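Local coordinates for protein polyphosphate kinase (Porphyromonas gingivalis, PDB 2O8R) that probably catalyses the reversible, magnesium-dependent transfer of the terminal phosphate of ATP onto a long-chain polyphosphate, at residues M15-F20 against R570-L575; V587-D592 against C657-S662; N544-K549 against A616-R621. The protein carries 3 engineered substitutions. One frame throughout, in Å; residues are numbered along the deposited sequence.

Contact 1 (M15-F20 against R570-L575); sequences MSWLSF and RGICCL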
HETATM    1  N   MSE A  15     -32.391   8.398  -9.985  1.00 60.82           N
HETATM    2  CA  MSE A  15     -33.440   7.510  -9.522  1.00 61.11           C
HETATM    3  C   MSE A  15     -33.129   6.097  -9.986  1.00 67.31           C
HETATM    4  O   MSE A  15     -33.195   5.138  -9.213  1.00 54.15           O
HETATM    5  CB  MSE A  15     -34.799   7.950 -10.067  1.00 71.38           C
HETATM    6  CG  MSE A  15     -35.319   9.272  -9.530  1.00 82.17           C
HETATM    7 SE   MSE A  15     -34.842   9.626  -7.663  1.00 97.19          SE
HETATM    8  CE  MSE A  15     -33.460  10.978  -7.945  1.00108.13           C
ATOM      9  N   SER A  16     -32.772   5.989 -11.259  1.00 63.30           N
ATOM     10  CA  SER A  16     -32.310   4.748 -11.827  1.00 54.67           C
ATOM     11  C   SER A  16     -31.103   4.231 -11.060  1.00 45.02           C
ATOM     12  O   SER A  16     -31.007   3.040 -10.792  1.00 47.18           O
ATOM     13  CB  SER A  16     -31.973   4.937 -13.301  1.00 62.74           C
ATOM     14  OG  SER A  16     -31.223   3.850 -13.789  1.00 67.94           O
ATOM     15  N   TRP A  17     -30.188   5.113 -10.677  1.00 52.40           N
ATOM     16  CA  TRP A  17     -29.038   4.648  -9.907  1.00 65.14           C
ATOM     17  C   TRP A  17     -29.472   4.091  -8.571  1.00 61.91           C
ATOM     18  O   TRP A  17     -29.054   3.006  -8.190  1.00 70.56           O
ATOM     19  CB  TRP A  17     -27.998   5.735  -9.678  1.00 56.99           C
ATOM     20  CG  TRP A  17     -26.765   5.186  -9.023  1.00 49.42           C
ATOM     21  CD1 TRP A  17     -25.664   4.671  -9.653  1.00 49.06           C
ATOM     22  CD2 TRP A  17     -26.506   5.083  -7.619  1.00 56.36           C
ATOM     23  NE1 TRP A  17     -24.741   4.261  -8.732  1.00 45.29           N
ATOM     24  CE2 TRP A  17     -25.230   4.500  -7.474  1.00 58.90           C
ATOM     25  CE3 TRP A  17     -27.233   5.423  -6.468  1.00 54.87           C
ATOM     26  CZ2 TRP A  17     -24.656   4.250  -6.224  1.00 48.50           C
ATOM     27  CZ3 TRP A  17     -26.664   5.182  -5.233  1.00 59.61           C
ATOM     28  CH2 TRP A  17     -25.382   4.593  -5.119  1.00 53.78           C
ATOM     29  N   LEU A  18     -30.310   4.841  -7.864  1.00 60.19           N
ATOM     30  CA  LEU A  18     -30.789   4.436  -6.548  1.00 54.43           C
ATOM     31  C   LEU A  18     -31.496   3.091  -6.595  1.00 49.75           C
ATOM     32  O   LEU A  18     -31.440   2.310  -5.650  1.00 64.39           O
ATOM     33  CB  LEU A  18     -31.669   5.532  -5.933  1.00 53.64           C
ATOM     34  CG  LEU A  18     -30.862   6.737  -5.423  1.00 51.44           C
ATOM     35  CD1 LEU A  18     -31.742   7.948  -5.131  1.00 57.09           C
ATOM     36  CD2 LEU A  18     -30.027   6.368  -4.196  1.00 68.87           C
ATOM     37  N   SER A  19     -32.121   2.813  -7.730  1.00 59.78           N
ATOM     38  CA  SER A  19     -32.750   1.527  -7.984  1.00 68.18           C
ATOM     39  C   SER A  19     -31.719   0.402  -7.965  1.00 68.21           C
ATOM     40  O   SER A  19     -31.971  -0.687  -7.442  1.00 60.38           O
ATOM     41  CB  SER A  19     -33.457   1.570  -9.341  1.00 62.56           C
ATOM     42  OG  SER A  19     -34.186   0.388  -9.575  1.00 57.19           O
ATOM     43  N   PHE A  20     -30.556   0.684  -8.548  1.00 66.11           N
ATOM     44  CA  PHE A  20     -29.446  -0.256  -8.586  1.00 51.58           C
ATOM     45  C   PHE A  20     -28.950  -0.539  -7.173  1.00 47.74           C
ATOM     46  O   PHE A  20     -28.739  -1.694  -6.803  1.00 44.55           O
ATOM     47  CB  PHE A  20     -28.339   0.290  -9.493  1.00 42.08           C
ATOM     48  CG  PHE A  20     -26.968  -0.206  -9.166  1.00 53.68           C
ATOM     49  CD1 PHE A  20     -26.616  -1.532  -9.405  1.00 50.00           C
ATOM     50  CD2 PHE A  20     -26.009   0.665  -8.651  1.00 47.60           C
ATOM     51  CE1 PHE A  20     -25.341  -1.994  -9.112  1.00 42.03           C
ATOM     52  CE2 PHE A  20     -24.728   0.219  -8.350  1.00 50.89           C
ATOM     53  CZ  PHE A  20     -24.389  -1.111  -8.582  1.00 60.89           C
ATOM     54  N   ARG A 570     -26.932  -3.761 -15.523  1.00 57.54           N
ATOM     55  CA  ARG A 570     -26.911  -3.872 -14.065  1.00 68.46           C
ATOM     56  C   ARG A 570     -27.055  -2.537 -13.355  1.00 61.32           C
ATOM     57  O   ARG A 570     -27.717  -2.449 -12.322  1.00 66.00           O
ATOM     58  CB  ARG A 570     -25.716  -4.679 -13.537  1.00 72.31           C
ATOM     59  CG  ARG A 570     -24.380  -4.135 -13.886  1.00 65.46           C
ATOM     60  CD  ARG A 570     -23.308  -4.561 -12.904  1.00 39.87           C
ATOM     61  NE  ARG A 570     -22.284  -3.518 -12.906  1.00 54.57           N
ATOM     62  CZ  ARG A 570     -21.954  -2.777 -11.856  1.00 48.16           C
ATOM     63  NH1 ARG A 570     -22.509  -3.003 -10.673  1.00 42.44           N
ATOM     64  NH2 ARG A 570     -21.040  -1.832 -11.984  1.00 53.62           N
ATOM     65  N   GLY A 571     -26.461  -1.493 -13.914  1.00 52.31           N
ATOM     66  CA  GLY A 571     -26.475  -0.189 -13.251  1.00 50.38           C
ATOM     67  C   GLY A 571     -27.585   0.721 -13.721  1.00 43.96           C
ATOM     68  O   GLY A 571     -28.765   0.367 -13.681  1.00 39.55           O
ATOM     69  N   ILE A 572     -27.193   1.900 -14.176  1.00 48.03           N
ATOM     70  CA  ILE A 572     -28.139   2.906 -14.601  1.00 49.81           C
ATOM     71  C   ILE A 572     -28.816   2.512 -15.899  1.00 51.96           C
ATOM     72  O   ILE A 572     -28.156   2.201 -16.875  1.00 57.09           O
ATOM     73  CB  ILE A 572     -27.464   4.273 -14.763  1.00 46.45           C
ATOM     74  CG1 ILE A 572     -27.123   4.871 -13.402  1.00 42.34           C
ATOM     75  CG2 ILE A 572     -28.367   5.241 -15.479  1.00 45.30           C
ATOM     76  CD1 ILE A 572     -26.342   6.169 -13.540  1.00 47.76           C
ATOM     77  N   CYS A 573     -30.144   2.511 -15.885  1.00 55.13           N
ATOM     78  CA  CYS A 573     -30.922   2.385 -17.095  1.00 58.57           C
ATOM     79  C   CYS A 573     -32.031   3.434 -17.154  1.00 57.05           C
ATOM     80  O   CYS A 573     -32.861   3.510 -16.258  1.00 61.39           O
ATOM     81  CB  CYS A 573     -31.518   0.996 -17.189  1.00 72.85           C
ATOM     82  SG  CYS A 573     -32.220   0.670 -18.795  1.00 63.95           S
ATOM     83  N   CYS A 574     -32.040   4.237 -18.214  1.00 58.34           N
ATOM     84  CA  CYS A 574     -32.999   5.343 -18.342  1.00 64.46           C
ATOM     85  C   CYS A 574     -34.090   5.040 -19.330  1.00 63.01           C
ATOM     86  O   CYS A 574     -35.023   5.820 -19.483  1.00 80.71           O
ATOM     87  CB  CYS A 574     -32.306   6.625 -18.780  1.00 61.17           C
ATOM     88  SG  CYS A 574     -31.124   7.266 -17.595  1.00 61.39           S
ATOM     89  N   LEU A 575     -33.953   3.924 -20.027  1.00 62.12           N
ATOM     90  CA  LEU A 575     -35.018   3.419 -20.862  1.00 60.39           C
ATOM     91  C   LEU A 575     -36.065   2.851 -19.925  1.00 57.27           C
ATOM     92  O   LEU A 575     -35.739   2.085 -19.033  1.00 56.12           O
ATOM     93  CB  LEU A 575     -34.489   2.340 -21.796  1.00 45.24           C
ATOM     94  CG  LEU A 575     -35.437   1.741 -22.829  1.00 51.61           C
ATOM     95  CD1 LEU A 575     -34.677   1.422 -24.100  1.00 50.72           C
ATOM     96  CD2 LEU A 575     -36.119   0.497 -22.288  1.00 34.52           C
TER
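Phe20 and Ser16, one turn apart on helix 13-29, both face the loop that follows strand 564-569, bringing the N-terminal domain against the second C-terminal domain. Phe20 packs along its length against Arg570 and Gly571. Its CB lies 4.0 Å from Arg570 O, and chi1 of 154° puts CG anti to the backbone N, 4.1 Å from Gly571 CA. Next along the ring, CD1 comes within 3.2 Å of Arg570 O. Farther out, CE1 and CZ both meet Arg570 NH1, the former at 3.4 Å. The two side chains run side by side in the same direction, and ring and guanidinium are turned 81° against each other, so the planes do not stack. Ser16 makes the polar link: its OG accepts a hydrogen bond from Cys573 N at 2.7 Å, with an N-H...O angle of 142°. Ile572 meets both Ser16 and Trp17: its CG2 lies close to the same hydroxyl and its CG1 3.9 Å from Trp17 CB, near the plane of the indole at its edge. The Trp17 ring is stacked with Phe52, and its side chain is close to Asn48, which like Arg570 is predicted to bind ATP. A serine hydroxyl thus supplies an acceptor for a buried loop amide, whereas beside the guanidinium of Arg570 the helix offers the hydrocarbon of a phenyl ring.

Contact 2 (V587-D592 against C657-S662); sequences VTRLVD and CRIDSS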
ATOM      1  N   VAL A 587     -36.134  -5.785 -19.991  1.00 68.63           N
ATOM      2  CA  VAL A 587     -34.979  -5.263 -19.280  1.00 58.14           C
ATOM      3  C   VAL A 587     -34.628  -6.136 -18.081  1.00 65.66           C
ATOM      4  O   VAL A 587     -35.404  -6.274 -17.122  1.00 66.31           O
ATOM      5  CB  VAL A 587     -35.218  -3.825 -18.818  1.00 58.61           C
ATOM      6  CG1 VAL A 587     -34.060  -3.341 -17.964  1.00 33.12           C
ATOM      7  CG2 VAL A 587     -35.409  -2.921 -20.020  1.00 63.53           C
ATOM      8  N   THR A 588     -33.442  -6.721 -18.146  1.00 55.16           N
ATOM      9  CA  THR A 588     -32.961  -7.566 -17.077  1.00 58.83           C
ATOM     10  C   THR A 588     -31.765  -6.932 -16.387  1.00 57.31           C
ATOM     11  O   THR A 588     -30.785  -6.559 -17.030  1.00 54.00           O
ATOM     12  CB  THR A 588     -32.595  -8.951 -17.604  1.00 54.57           C
ATOM     13  OG1 THR A 588     -33.758  -9.530 -18.213  1.00 60.95           O
ATOM     14  CG2 THR A 588     -32.096  -9.855 -16.481  1.00 53.98           C
ATOM     15  N   ARG A 589     -31.873  -6.782 -15.076  1.00 49.79           N
ATOM     16  CA  ARG A 589     -30.729  -6.454 -14.260  1.00 48.98           C
ATOM     17  C   ARG A 589     -30.254  -7.712 -13.541  1.00 54.23           C
ATOM     18  O   ARG A 589     -30.992  -8.315 -12.758  1.00 49.18           O
ATOM     19  CB  ARG A 589     -31.096  -5.392 -13.251  1.00 42.82           C
ATOM     20  CG  ARG A 589     -30.109  -5.230 -12.135  1.00 50.16           C
ATOM     21  CD  ARG A 589     -30.629  -4.192 -11.176  1.00 59.09           C
ATOM     22  NE  ARG A 589     -30.492  -2.873 -11.766  1.00 58.31           N
ATOM     23  CZ  ARG A 589     -31.282  -1.843 -11.503  1.00 53.77           C
ATOM     24  NH1 ARG A 589     -32.288  -1.974 -10.653  1.00 67.02           N
ATOM     25  NH2 ARG A 589     -31.062  -0.681 -12.101  1.00 45.16           N
ATOM     26  N   LEU A 590     -29.020  -8.108 -13.833  1.00 57.78           N
ATOM     27  CA  LEU A 590     -28.394  -9.221 -13.146  1.00 56.10           C
ATOM     28  C   LEU A 590     -27.342  -8.705 -12.178  1.00 49.30           C
ATOM     29  O   LEU A 590     -26.353  -8.101 -12.596  1.00 52.46           O
ATOM     30  CB  LEU A 590     -27.761 -10.188 -14.150  1.00 54.26           C
ATOM     31  CG  LEU A 590     -27.093 -11.401 -13.499  1.00 51.03           C
ATOM     32  CD1 LEU A 590     -28.105 -12.204 -12.690  1.00 37.54           C
ATOM     33  CD2 LEU A 590     -26.391 -12.268 -14.549  1.00 39.02           C
ATOM     34  N   VAL A 591     -27.583  -8.935 -10.891  1.00 49.52           N
ATOM     35  CA  VAL A 591     -26.633  -8.651  -9.813  1.00 38.38           C
ATOM     36  C   VAL A 591     -26.453  -9.935  -9.003  1.00 49.06           C
ATOM     37  O   VAL A 591     -27.430 -10.557  -8.579  1.00 57.62           O
ATOM     38  CB  VAL A 591     -27.145  -7.525  -8.890  1.00 48.52           C
ATOM     39  CG1 VAL A 591     -26.460  -7.553  -7.514  1.00 52.04           C
ATOM     40  CG2 VAL A 591     -26.974  -6.188  -9.557  1.00 37.99           C
ATOM     41  N   ASP A 592     -25.198 -10.326  -8.819  1.00 37.17           N
ATOM     42  CA  ASP A 592     -24.815 -11.531  -8.106  1.00 43.60           C
ATOM     43  C   ASP A 592     -23.425 -11.230  -7.512  1.00 58.28           C
ATOM     44  O   ASP A 592     -22.997 -10.068  -7.487  1.00 40.26           O
ATOM     45  CB  ASP A 592     -24.762 -12.697  -9.095  1.00 33.47           C
ATOM     46  CG  ASP A 592     -24.962 -14.075  -8.443  1.00 53.58           C
ATOM     47  OD1 ASP A 592     -24.973 -14.197  -7.201  1.00 56.77           O
ATOM     48  OD2 ASP A 592     -25.099 -15.064  -9.200  1.00 61.14           O
ATOM     49  N   CYS A 657     -33.223  -9.979 -12.013  1.00 40.25           N
ATOM     50  CA  CYS A 657     -34.427  -9.201 -11.749  1.00 51.86           C
ATOM     51  C   CYS A 657     -34.870  -8.435 -12.991  1.00 60.16           C
ATOM     52  O   CYS A 657     -34.042  -7.903 -13.732  1.00 57.01           O
ATOM     53  CB  CYS A 657     -34.193  -8.230 -10.590  1.00 34.91           C
ATOM     54  SG  CYS A 657     -34.173  -9.007  -8.958  1.00 63.74           S
ATOM     55  N   ARG A 658     -36.178  -8.382 -13.215  1.00 52.95           N
ATOM     56  CA  ARG A 658     -36.726  -7.606 -14.300  1.00 53.84           C
ATOM     57  C   ARG A 658     -37.102  -6.282 -13.685  1.00 45.20           C
ATOM     58  O   ARG A 658     -37.431  -6.210 -12.501  1.00 49.16           O
ATOM     59  CB  ARG A 658     -37.913  -8.304 -14.978  1.00 38.04           C
ATOM     60  CG  ARG A 658     -39.177  -8.309 -14.172  1.00 50.98           C
ATOM     61  CD  ARG A 658     -40.324  -8.988 -14.907  1.00 48.12           C
ATOM     62  NE  ARG A 658     -41.388  -9.326 -13.958  1.00 52.18           N
ATOM     63  CZ  ARG A 658     -42.382  -8.504 -13.626  1.00 74.31           C
ATOM     64  NH1 ARG A 658     -42.482  -7.298 -14.192  1.00 42.88           N
ATOM     65  NH2 ARG A 658     -43.289  -8.896 -12.739  1.00 69.99           N
ATOM     66  N   ILE A 659     -36.972  -5.236 -14.485  1.00 43.06           N
ATOM     67  CA  ILE A 659     -37.288  -3.883 -14.076  1.00 52.12           C
ATOM     68  C   ILE A 659     -38.682  -3.531 -14.579  1.00 59.35           C
ATOM     69  O   ILE A 659     -39.070  -3.888 -15.703  1.00 69.46           O
ATOM     70  CB  ILE A 659     -36.266  -2.884 -14.679  1.00 49.31           C
ATOM     71  CG1 ILE A 659     -34.833  -3.296 -14.331  1.00 55.29           C
ATOM     72  CG2 ILE A 659     -36.546  -1.465 -14.219  1.00 55.54           C
ATOM     73  CD1 ILE A 659     -34.562  -3.399 -12.854  1.00 44.01           C
ATOM     74  N   ASP A 660     -39.448  -2.836 -13.753  1.00 59.23           N
ATOM     75  CA  ASP A 660     -40.707  -2.305 -14.243  1.00 63.29           C
ATOM     76  C   ASP A 660     -40.641  -0.791 -14.428  1.00 59.50           C
ATOM     77  O   ASP A 660     -39.596  -0.168 -14.200  1.00 61.08           O
ATOM     78  CB  ASP A 660     -41.865  -2.724 -13.341  1.00 46.43           C
ATOM     79  CG  ASP A 660     -41.704  -2.247 -11.913  1.00 59.02           C
ATOM     80  OD1 ASP A 660     -41.351  -1.069 -11.676  1.00 65.24           O
ATOM     81  OD2 ASP A 660     -41.965  -3.063 -11.014  1.00 76.24           O
ATOM     82  N   SER A 661     -41.764  -0.211 -14.834  1.00 60.60           N
ATOM     83  CA  SER A 661     -41.849   1.218 -15.103  1.00 57.92           C
ATOM     84  C   SER A 661     -41.791   2.055 -13.839  1.00 67.99           C
ATOM     85  O   SER A 661     -41.585   3.257 -13.913  1.00 87.22           O
ATOM     86  CB  SER A 661     -43.104   1.550 -15.911  1.00 64.32           C
ATOM     87  OG  SER A 661     -44.188   0.692 -15.579  1.00 55.16           O
ATOM     88  N   SER A 662     -41.945   1.429 -12.676  1.00 62.65           N
ATOM     89  CA  SER A 662     -41.777   2.152 -11.417  1.00 51.21           C
ATOM     90  C   SER A 662     -40.386   1.947 -10.804  1.00 56.55           C
ATOM     91  O   SER A 662     -40.189   2.161  -9.602  1.00 68.52           O
ATOM     92  CB  SER A 662     -42.861   1.752 -10.429  1.00 39.77           C
ATOM     93  OG  SER A 662     -44.139   1.899 -11.013  1.00 96.48           O
TER
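Thr588 and Arg589 pair with Arg658 and Cys657 as neighbouring antiparallel strands, and backbone hydrogen bonds carry much of the contact. Arg589 and Cys657 form the hydrogen-bonded pair: Arg589 N donates to Cys657 O at 2.8 Å, nearly along the C=O axis, and Cys657 N returns a bond to Arg589 O at 2.9 Å. One step on, Thr588 and Arg658 are the non-hydrogen-bonded pair, and beyond them Ile659 N donates a hydrogen bond to Val587 O at 3.2 Å. Two CA-H...O contacts supplement this ladder, from Arg658 CA to Val587 O and from Thr588 CA to Cys657 O, the latter at 3.5 Å. The axes of strands 587-589 and 657-659 make 134° between their N-to-C directions, well short of an exact antiparallel alignment. Strand 657-659 continues the mixed sheet of the phospholipase D-like second C-terminal domain beyond strand 585-589, and strand 665-667 follows on its other side. Apolar packing is concentrated on Ile659. Its CG1 meets Val587 CG1 at 3.7 Å, the valine branch being anti to its backbone N (chi1 175°), while CD1 at the end of the isoleucine lies over one face of the Arg589 guanidinium, 3.5 Å from NH1. Polar side-chain interactions lead away from the pairing. The Arg589 chain bends at chi3, and its guanidinium meets acceptors from three other parts of the chain: NH1 bonds Asn665 OD1 and Ser19 OG, while NE and NH2 donate to the carbonyls of Arg570 and Gly571. On the face shared with Arg658, Thr588 OG1 is bonded by Lys668 NZ. Asp660, after the strand, forms an Asx turn, its OD1 accepting from Ser662 N at 2.8 Å.

Contact 3 (N544-K549 against A616-R621); sequences NGLQDK and ADWMKR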
ATOM      1  N   ASN A 544     -23.144  -2.095 -18.510  1.00 36.08           N
ATOM      2  CA  ASN A 544     -23.204  -1.627 -17.144  1.00 52.64           C
ATOM      3  C   ASN A 544     -24.205  -0.497 -17.061  1.00 48.43           C
ATOM      4  O   ASN A 544     -24.911  -0.358 -16.067  1.00 53.67           O
ATOM      5  CB  ASN A 544     -21.827  -1.171 -16.644  1.00 44.64           C
ATOM      6  CG  ASN A 544     -20.838  -2.320 -16.496  1.00 60.31           C
ATOM      7  OD1 ASN A 544     -19.939  -2.487 -17.317  1.00 61.23           O
ATOM      8  ND2 ASN A 544     -20.996  -3.109 -15.443  1.00 54.81           N
ATOM      9  N   GLY A 545     -24.288   0.294 -18.125  1.00 48.27           N
ATOM     10  CA  GLY A 545     -25.172   1.450 -18.126  1.00 47.57           C
ATOM     11  C   GLY A 545     -25.750   1.830 -19.469  1.00 46.46           C
ATOM     12  O   GLY A 545     -25.068   1.762 -20.490  1.00 31.18           O
ATOM     13  N   LEU A 546     -27.022   2.228 -19.446  1.00 51.11           N
ATOM     14  CA  LEU A 546     -27.715   2.802 -20.591  1.00 40.09           C
ATOM     15  C   LEU A 546     -28.410   4.104 -20.180  1.00 62.25           C
ATOM     16  O   LEU A 546     -29.316   4.122 -19.340  1.00 65.31           O
ATOM     17  CB  LEU A 546     -28.725   1.811 -21.163  1.00 47.40           C
ATOM     18  CG  LEU A 546     -29.533   2.338 -22.345  1.00 51.24           C
ATOM     19  CD1 LEU A 546     -28.608   2.776 -23.451  1.00 52.73           C
ATOM     20  CD2 LEU A 546     -30.512   1.285 -22.835  1.00 44.96           C
ATOM     21  N   GLN A 547     -27.984   5.200 -20.786  1.00 54.54           N
ATOM     22  CA  GLN A 547     -28.413   6.502 -20.329  1.00 58.19           C
ATOM     23  C   GLN A 547     -28.511   7.494 -21.493  1.00 65.32           C
ATOM     24  O   GLN A 547     -29.208   8.504 -21.389  1.00 73.35           O
ATOM     25  CB  GLN A 547     -27.431   6.978 -19.245  1.00 67.46           C
ATOM     26  CG  GLN A 547     -27.764   8.278 -18.544  1.00 79.98           C
ATOM     27  CD  GLN A 547     -27.135   9.481 -19.210  1.00 85.38           C
ATOM     28  OE1 GLN A 547     -26.340   9.347 -20.143  1.00 78.10           O
ATOM     29  NE2 GLN A 547     -27.489  10.667 -18.733  1.00 99.86           N
ATOM     30  N   ASP A 548     -27.827   7.209 -22.601  1.00 59.39           N
ATOM     31  CA  ASP A 548     -27.807   8.139 -23.725  1.00 67.57           C
ATOM     32  C   ASP A 548     -29.154   8.299 -24.406  1.00 72.07           C
ATOM     33  O   ASP A 548     -29.641   7.366 -25.041  1.00 74.01           O
ATOM     34  CB  ASP A 548     -26.778   7.737 -24.772  1.00 62.30           C
ATOM     35  CG  ASP A 548     -26.709   8.737 -25.915  1.00 79.06           C
ATOM     36  OD1 ASP A 548     -26.115   9.821 -25.723  1.00105.62           O
ATOM     37  OD2 ASP A 548     -27.263   8.456 -26.997  1.00 70.41           O
ATOM     38  N   LYS A 549     -29.724   9.502 -24.306  1.00 81.02           N
ATOM     39  CA  LYS A 549     -31.047   9.809 -24.874  1.00 79.30           C
ATOM     40  C   LYS A 549     -31.205   9.408 -26.334  1.00 69.26           C
ATOM     41  O   LYS A 549     -32.265   8.928 -26.728  1.00 73.16           O
ATOM     42  CB  LYS A 549     -31.385  11.295 -24.733  1.00 81.30           C
ATOM     43  CG  LYS A 549     -31.951  11.707 -23.391  1.00 87.27           C
ATOM     44  CD  LYS A 549     -32.338  13.179 -23.435  1.00104.55           C
ATOM     45  CE  LYS A 549     -32.472  13.798 -22.052  1.00102.92           C
ATOM     46  NZ  LYS A 549     -31.157  14.077 -21.396  1.00 94.45           N
ATOM     47  N   ALA A 616     -17.138   0.282 -23.989  1.00 59.00           N
ATOM     48  CA  ALA A 616     -18.098   1.329 -23.648  1.00 64.31           C
ATOM     49  C   ALA A 616     -19.463   0.810 -23.215  1.00 54.48           C
ATOM     50  O   ALA A 616     -19.971  -0.164 -23.770  1.00 80.12           O
ATOM     51  CB  ALA A 616     -18.269   2.278 -24.823  1.00 68.80           C
ATOM     52  N   ASP A 617     -20.038   1.468 -22.211  1.00 50.24           N
ATOM     53  CA  ASP A 617     -21.482   1.464 -21.983  1.00 57.11           C
ATOM     54  C   ASP A 617     -22.039   2.573 -22.854  1.00 61.75           C
ATOM     55  O   ASP A 617     -21.283   3.366 -23.392  1.00 56.93           O
ATOM     56  CB  ASP A 617     -21.807   1.804 -20.540  1.00 51.00           C
ATOM     57  CG  ASP A 617     -21.048   0.965 -19.562  1.00 56.53           C
ATOM     58  OD1 ASP A 617     -21.104  -0.271 -19.681  1.00 72.36           O
ATOM     59  OD2 ASP A 617     -20.401   1.542 -18.669  1.00 63.51           O
ATOM     60  N   TRP A 618     -23.354   2.655 -22.984  1.00 67.10           N
ATOM     61  CA  TRP A 618     -23.940   3.724 -23.777  1.00 53.74           C
ATOM     62  C   TRP A 618     -24.430   4.850 -22.874  1.00 60.54           C
ATOM     63  O   TRP A 618     -25.635   5.023 -22.644  1.00 62.38           O
ATOM     64  CB  TRP A 618     -25.066   3.200 -24.655  1.00 47.56           C
ATOM     65  CG  TRP A 618     -24.641   2.204 -25.675  1.00 57.80           C
ATOM     66  CD1 TRP A 618     -23.368   1.946 -26.100  1.00 59.18           C
ATOM     67  CD2 TRP A 618     -25.500   1.348 -26.442  1.00 50.06           C
ATOM     68  NE1 TRP A 618     -23.383   0.966 -27.063  1.00 56.19           N
ATOM     69  CE2 TRP A 618     -24.679   0.584 -27.291  1.00 49.67           C
ATOM     70  CE3 TRP A 618     -26.881   1.148 -26.482  1.00 67.32           C
ATOM     71  CZ2 TRP A 618     -25.196  -0.355 -28.178  1.00 60.15           C
ATOM     72  CZ3 TRP A 618     -27.393   0.211 -27.364  1.00 65.99           C
ATOM     73  CH2 TRP A 618     -26.553  -0.530 -28.196  1.00 56.85           C
HETATM   74  N   MSE A 619     -23.477   5.599 -22.341  1.00 63.71           N
HETATM   75  CA  MSE A 619     -23.789   6.810 -21.603  1.00 67.66           C
HETATM   76  C   MSE A 619     -23.694   7.970 -22.581  1.00 77.33           C
HETATM   77  O   MSE A 619     -23.390   7.761 -23.754  1.00 93.39           O
HETATM   78  CB  MSE A 619     -22.777   7.009 -20.490  1.00 65.99           C
HETATM   79  CG  MSE A 619     -22.442   5.765 -19.708  1.00 64.18           C
HETATM   80 SE   MSE A 619     -23.881   5.078 -18.588  1.00 92.46          SE
HETATM   81  CE  MSE A 619     -22.782   4.204 -17.214  1.00 97.36           C
ATOM     82  N   LYS A 620     -23.945   9.189 -22.108  1.00 82.49           N
ATOM     83  CA  LYS A 620     -23.674  10.387 -22.908  1.00 78.32           C
ATOM     84  C   LYS A 620     -22.162  10.550 -23.076  1.00 77.86           C
ATOM     85  O   LYS A 620     -21.665  10.577 -24.198  1.00 84.20           O
ATOM     86  CB  LYS A 620     -24.258  11.620 -22.228  1.00 89.78           C
ATOM     87  CG  LYS A 620     -24.069  12.927 -22.984  1.00 97.23           C
ATOM     88  CD  LYS A 620     -25.379  13.408 -23.595  1.00113.50           C
ATOM     89  CE  LYS A 620     -25.737  14.817 -23.105  1.00 99.39           C
ATOM     90  NZ  LYS A 620     -24.578  15.759 -23.148  1.00 99.51           N
ATOM     91  N   ARG A 621     -21.440  10.620 -21.953  1.00 78.67           N
ATOM     92  CA  ARG A 621     -19.973  10.765 -21.953  1.00 80.65           C
ATOM     93  C   ARG A 621     -19.189   9.645 -22.667  1.00 79.52           C
ATOM     94  O   ARG A 621     -18.100   9.888 -23.183  1.00 81.93           O
ATOM     95  CB  ARG A 621     -19.429  10.988 -20.526  1.00 67.39           C
ATOM     96  CG  ARG A 621     -19.250  12.483 -20.157  1.00 90.31           C
ATOM     97  CD  ARG A 621     -18.472  12.706 -18.852  1.00 93.31           C
ATOM     98  NE  ARG A 621     -17.010  12.688 -19.008  1.00113.73           N
ATOM     99  CZ  ARG A 621     -16.223  13.766 -18.951  1.00113.58           C
ATOM    100  NH1 ARG A 621     -16.742  14.970 -18.749  1.00121.27           N
ATOM    101  NH2 ARG A 621     -14.910  13.646 -19.096  1.00100.14           N
TER
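Asn544 and Asp617 begin a run of contacts between two loops of the phospholipase D-like second C-terminal domain, one leading from strand 538-543 into helix 549-560, the other running into helix 620-624. Asn544 N donates to Asp617 OD1 at 3.0 Å, approaching from above the carboxylate plane, 53° out of it. The same oxygen forms a salt bridge with Arg599, which probably helps to stabilise the aspartate charge in this buried place. At Gly545 the carbonyl oxygen accepts from Trp618 N at 3.2 Å, and the side chain of Met619, a selenomethionine bent at chi2, brings its CE to 3.8 Å from the glycine CA. Leu546 is bridged to Trp618 through the backbone. Its CD1 touches Trp618 CB and, also at 3.8 Å, CE3, at the edge of the indole near its plane; the Trp618 ring also meets that of Trp601, and the side chain touches strand 538-543 and helix 549-560. Gln547 N bonds Trp618 O at 3.0 Å, and its side chain reaches the other segment: CG is anti to the backbone N (chi1 -175°), the chain bends at chi2, and OE1 accepts from Lys620 N at 3.1 Å. The carboxamide oxygen thus takes up the backbone N-H of Lys620, nearly in line with its own C=O. Asp548 is the N-cap of helix 549-560, its OD2 accepting from Val551 N, while its CB packs 3.5 Å from Met619 O. Its own N shares an acceptor with Gln547: the two amides approach Trp618 O from opposite faces of the carbonyl plane, Asp548 N at 3.1 Å with an N-H...O angle of 158°.

How the contacts relate
The three contacts lie on one side of the chain's centre and converge on the loop after strand 564-569. Contact 1 joins the N-terminal domain to it; contacts 2 and 3 lie within the second C-terminal domain, in its mixed sheet or loops leaving it. Contacts 1 and 2 have centres about 9 Å apart, and contacts 1 and 3 about 11 Å; two backbone bonds connect the latter pair. Contacts 2 and 3, about 17 Å apart between centres, do not touch. Along the chain contact 1 closes before contact 2 opens, whereas contact 3 alternates with both. Segment 570-575, with the predicted ATP-binding Arg570, thus touches helix 13-29, strand 585-589 and the loop after strand 538-543.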